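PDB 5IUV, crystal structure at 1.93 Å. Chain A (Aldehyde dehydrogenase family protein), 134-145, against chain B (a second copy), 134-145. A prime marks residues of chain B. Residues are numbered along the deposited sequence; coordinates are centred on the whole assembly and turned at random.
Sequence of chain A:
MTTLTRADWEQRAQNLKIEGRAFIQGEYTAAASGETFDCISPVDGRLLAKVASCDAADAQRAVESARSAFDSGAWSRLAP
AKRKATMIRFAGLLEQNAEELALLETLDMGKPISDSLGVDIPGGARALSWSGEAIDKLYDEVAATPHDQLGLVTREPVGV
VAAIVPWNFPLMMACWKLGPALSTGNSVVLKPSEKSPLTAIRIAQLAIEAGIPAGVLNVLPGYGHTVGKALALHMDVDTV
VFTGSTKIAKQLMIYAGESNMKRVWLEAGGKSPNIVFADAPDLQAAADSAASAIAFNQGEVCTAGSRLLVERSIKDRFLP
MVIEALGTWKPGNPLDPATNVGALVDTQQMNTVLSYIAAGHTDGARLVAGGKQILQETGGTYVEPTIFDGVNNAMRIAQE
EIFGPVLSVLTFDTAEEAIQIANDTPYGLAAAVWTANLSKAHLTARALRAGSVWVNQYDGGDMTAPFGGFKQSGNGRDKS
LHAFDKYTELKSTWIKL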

# COMPACT_ATOMS: atom_id res chain seq x y z
N ALA A 134 -8.26 7.17 11.16
CA ALA A 134 -7.43 6.30 10.33
C ALA A 134 -7.59 4.82 10.66
O ALA A 134 -7.26 3.96 9.84
CB ALA A 134 -5.96 6.70 10.45
N ILE A 135 -8.06 4.52 11.87
CA ILE A 135 -8.05 3.16 12.40
C ILE A 135 -8.61 2.12 11.41
O ILE A 135 -7.95 1.12 11.12
CB ILE A 135 -8.86 3.06 13.71
CG1 ILE A 135 -8.10 3.76 14.85
CG2 ILE A 135 -9.11 1.61 14.08
CD1 ILE A 135 -8.91 3.84 16.16
N ASP A 136 -9.81 2.36 10.90
CA ASP A 136 -10.43 1.36 10.03
C ASP A 136 -10.20 1.65 8.55
O ASP A 136 -10.88 1.09 7.69
CB ASP A 136 -11.94 1.24 10.32
CG ASP A 136 -12.68 2.57 10.20
OD1 ASP A 136 -12.04 3.62 10.00
OD2 ASP A 136 -13.92 2.55 10.32
N LYS A 137 -9.24 2.53 8.26
CA LYS A 137 -8.80 2.76 6.89
C LYS A 137 -7.49 2.02 6.63
O LYS A 137 -7.00 1.98 5.51
CB LYS A 137 -8.62 4.26 6.60
CG LYS A 137 -9.75 5.15 7.12
CD LYS A 137 -11.09 4.76 6.55
CE LYS A 137 -12.17 5.77 6.95
NZ LYS A 137 -12.29 5.91 8.43
N LEU A 138 -6.92 1.43 7.69
CA LEU A 138 -5.68 0.67 7.57
C LEU A 138 -5.96 -0.79 7.23
O LEU A 138 -6.84 -1.40 7.83
CB LEU A 138 -4.87 0.76 8.86
CG LEU A 138 -4.33 2.14 9.20
CD1 LEU A 138 -3.84 2.17 10.64
CD2 LEU A 138 -3.21 2.49 8.24
N TYR A 139 -5.21 -1.33 6.27
CA TYR A 139 -5.34 -2.73 5.91
C TYR A 139 -4.01 -3.45 6.14
O TYR A 139 -2.95 -2.89 5.87
CB TYR A 139 -5.78 -2.88 4.45
CG TYR A 139 -7.21 -2.45 4.18
CD1 TYR A 139 -7.54 -1.10 4.09
CD2 TYR A 139 -8.22 -3.39 4.03
CE1 TYR A 139 -8.84 -0.70 3.86
CE2 TYR A 139 -9.53 -3.00 3.79
CZ TYR A 139 -9.83 -1.65 3.70
OH TYR A 139 -11.13 -1.23 3.47
N ASP A 140 -4.07 -4.68 6.64
CA ASP A 140 -2.88 -5.50 6.73
C ASP A 140 -2.73 -6.32 5.45
O ASP A 140 -3.32 -5.96 4.43
CB ASP A 140 -2.92 -6.37 8.00
CG ASP A 140 -2.69 -5.55 9.27
OD1 ASP A 140 -2.07 -4.47 9.17
OD2 ASP A 140 -3.12 -5.98 10.36
N GLU A 141 -1.95 -7.40 5.47
CA GLU A 141 -1.53 -8.01 4.21
C GLU A 141 -1.79 -9.51 4.07
O GLU A 141 -1.82 -10.24 5.05
CB GLU A 141 -0.03 -7.76 3.98
CG GLU A 141 0.33 -6.30 3.76
CD GLU A 141 1.81 -6.05 3.94
OE1 GLU A 141 2.41 -6.62 4.87
OE2 GLU A 141 2.38 -5.28 3.14
N VAL A 142 -1.98 -9.92 2.81
CA VAL A 142 -2.09 -11.33 2.43
C VAL A 142 -1.03 -11.60 1.38
O VAL A 142 -1.06 -11.02 0.29
CB VAL A 142 -3.48 -11.68 1.84
CG1 VAL A 142 -3.57 -13.18 1.56
CG2 VAL A 142 -4.60 -11.24 2.77
N ALA A 143 -0.10 -12.49 1.70
CA ALA A 143 1.05 -12.75 0.83
C ALA A 143 0.67 -13.60 -0.38
O ALA A 143 -0.32 -14.35 -0.34
CB ALA A 143 2.16 -13.44 1.62
N ALA A 144 1.47 -13.50 -1.44
CA ALA A 144 1.31 -14.39 -2.59
C ALA A 144 1.98 -15.72 -2.31
O ALA A 144 3.21 -15.80 -2.21
CB ALA A 144 1.89 -13.76 -3.85
N THR A 145 1.17 -16.77 -2.16
CA THR A 145 1.64 -18.07 -1.69
C THR A 145 1.14 -19.20 -2.59
O THR A 145 0.26 -18.98 -3.43
CB THR A 145 1.18 -18.34 -0.24
OG1 THR A 145 -0.25 -18.40 -0.20
CG2 THR A 145 1.67 -17.25 0.72
N ALA B 134 7.36 -9.24 -10.34
CA ALA B 134 6.46 -8.53 -9.43
C ALA B 134 5.47 -9.45 -8.73
O ALA B 134 4.94 -9.10 -7.67
CB ALA B 134 5.71 -7.45 -10.19
N ILE B 135 5.24 -10.62 -9.32
CA ILE B 135 4.15 -11.51 -8.89
C ILE B 135 4.13 -11.77 -7.39
O ILE B 135 3.10 -11.59 -6.74
CB ILE B 135 4.24 -12.88 -9.61
CG1 ILE B 135 4.03 -12.70 -11.11
CG2 ILE B 135 3.21 -13.85 -9.03
CD1 ILE B 135 4.30 -13.96 -11.91
N ASP B 136 5.26 -12.18 -6.83
CA ASP B 136 5.27 -12.48 -5.41
C ASP B 136 5.75 -11.29 -4.57
O ASP B 136 6.12 -11.47 -3.42
CB ASP B 136 6.12 -13.73 -5.12
CG ASP B 136 7.58 -13.59 -5.57
OD1 ASP B 136 7.95 -12.58 -6.19
OD2 ASP B 136 8.35 -14.54 -5.28
N LYS B 137 5.74 -10.09 -5.15
CA LYS B 137 5.99 -8.88 -4.37
C LYS B 137 4.68 -8.18 -4.05
O LYS B 137 4.65 -7.22 -3.29
CB LYS B 137 6.92 -7.90 -5.10
CG LYS B 137 8.16 -8.55 -5.70
CD LYS B 137 8.94 -9.33 -4.66
CE LYS B 137 10.23 -9.90 -5.26
NZ LYS B 137 9.97 -10.81 -6.41
N LEU B 138 3.60 -8.69 -4.63
CA LEU B 138 2.26 -8.13 -4.43
C LEU B 138 1.58 -8.75 -3.21
O LEU B 138 1.65 -9.96 -3.01
CB LEU B 138 1.40 -8.35 -5.67
CG LEU B 138 1.87 -7.62 -6.93
CD1 LEU B 138 1.07 -8.09 -8.13
CD2 LEU B 138 1.71 -6.13 -6.73
N TYR B 139 0.94 -7.91 -2.41
CA TYR B 139 0.18 -8.38 -1.26
C TYR B 139 -1.27 -7.93 -1.39
O TYR B 139 -1.54 -6.82 -1.84
CB TYR B 139 0.78 -7.86 0.05
CG TYR B 139 2.14 -8.45 0.39
CD1 TYR B 139 3.28 -8.05 -0.29
CD2 TYR B 139 2.28 -9.39 1.40
CE1 TYR B 139 4.52 -8.58 0.02
CE2 TYR B 139 3.51 -9.92 1.73
CZ TYR B 139 4.63 -9.52 1.03
OH TYR B 139 5.86 -10.04 1.34
N ASP B 140 -2.19 -8.81 -1.01
CA ASP B 140 -3.60 -8.43 -0.92
C ASP B 140 -3.86 -7.89 0.50
O ASP B 140 -2.91 -7.56 1.21
CB ASP B 140 -4.49 -9.62 -1.27
CG ASP B 140 -4.53 -9.90 -2.79
OD1 ASP B 140 -4.31 -8.95 -3.57
OD2 ASP B 140 -4.77 -11.06 -3.20
N GLU B 141 -5.12 -7.80 0.91
CA GLU B 141 -5.43 -7.02 2.12
C GLU B 141 -6.22 -7.77 3.19
O GLU B 141 -7.00 -8.67 2.89
CB GLU B 141 -6.21 -5.76 1.75
CG GLU B 141 -5.41 -4.74 0.96
CD GLU B 141 -6.30 -3.75 0.23
OE1 GLU B 141 -7.32 -4.19 -0.35
OE2 GLU B 141 -5.97 -2.55 0.23
N VAL B 142 -6.00 -7.35 4.44
CA VAL B 142 -6.79 -7.79 5.59
C VAL B 142 -7.43 -6.57 6.25
O VAL B 142 -6.72 -5.66 6.68
CB VAL B 142 -5.94 -8.53 6.64
CG1 VAL B 142 -6.81 -8.96 7.82
CG2 VAL B 142 -5.21 -9.71 6.01
N ALA B 143 -8.76 -6.56 6.33
CA ALA B 143 -9.46 -5.38 6.85
C ALA B 143 -9.41 -5.28 8.36
O ALA B 143 -9.22 -6.28 9.06
CB ALA B 143 -10.92 -5.39 6.38
N ALA B 144 -9.59 -4.06 8.87
CA ALA B 144 -9.76 -3.84 10.30
C ALA B 144 -11.20 -4.16 10.67
O ALA B 144 -12.11 -3.44 10.30
CB ALA B 144 -9.40 -2.41 10.69
N THR B 145 -11.39 -5.25 11.41
CA THR B 145 -12.72 -5.78 11.71
C THR B 145 -12.86 -6.04 13.21
O THR B 145 -11.86 -6.04 13.94
CB THR B 145 -12.98 -7.10 10.95
OG1 THR B 145 -12.00 -8.07 11.34
CG2 THR B 145 -12.89 -6.88 9.45
O HOH W 1 -9.77 -1.65 7.24
O HOH W 2 -6.30 -5.36 10.71
O HOH W 3 3.43 -11.63 -1.64

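The two stretches pair as short antiparallel strands centred on Glu141 and Glu141′, whose CA atoms lie 4.5 Å apart. Because the partners are identical, each direct contact recurs, at nearly the same distance, with the chains exchanged. Four backbone hydrogen bonds define the register. Asp140 N donates to Val142′ O (2.8 Å, 153° at the hydrogen) and Val142′ N returns a bond to Asp140 O (3.0 Å, 156°); the exchanged ring joins Asp140′ N to Val142 O at 2.8 Å and Val142 N to Asp140′ O at 3.0 Å. Glu141 and Glu141′ form the non-hydrogen-bonded pair, but Glu141 CA approaches Asp140′ O at 3.3 Å with 147° at the hydrogen, a CA-H...O contact supplementing that carbonyl's amide bond.

Beyond the directly bonded pairs, water replaces direct pairing. Ala144 N is 3.9 Å from Leu138′ O, too far to bond; water 3 accepts from Ala144 N (2.7 Å) and donates to Leu138′ O (2.8 Å) and Asp136′ O (3.2 Å). Water 1 does the same for Ala144′ N, Leu138 O and Asp136 O. The methyl of Ala144 points toward the other stretch, its CB 3.8 Å from Ile135′ O and 3.9 Å from Asp136′ CA, a close fit for so small a side chain.

Side chains divide between the two faces of the sheet. Val142, chi1 t, shares one with Asp140 and places CG2 3.6 Å from Val142′ CG2, so a branched apolar residue fills the buried centre, while Asp140 OD2 is satisfied elsewhere in the structure. On the other face lies Glu141, with OE2 over one face of the Tyr139′ ring. That ring also packs its CE2 3.8 Å from Ala143 CB, and its OH is hydrogen-bonded elsewhere. Asp136 contributes no charge to the contact: its side chain ends away from the other stretch, OD1 forms a salt bridge with Lys137 NZ at 2.8 Å, and OD2 is hydrogen-bonded elsewhere in the structure. Together the stretches bury 759 Å².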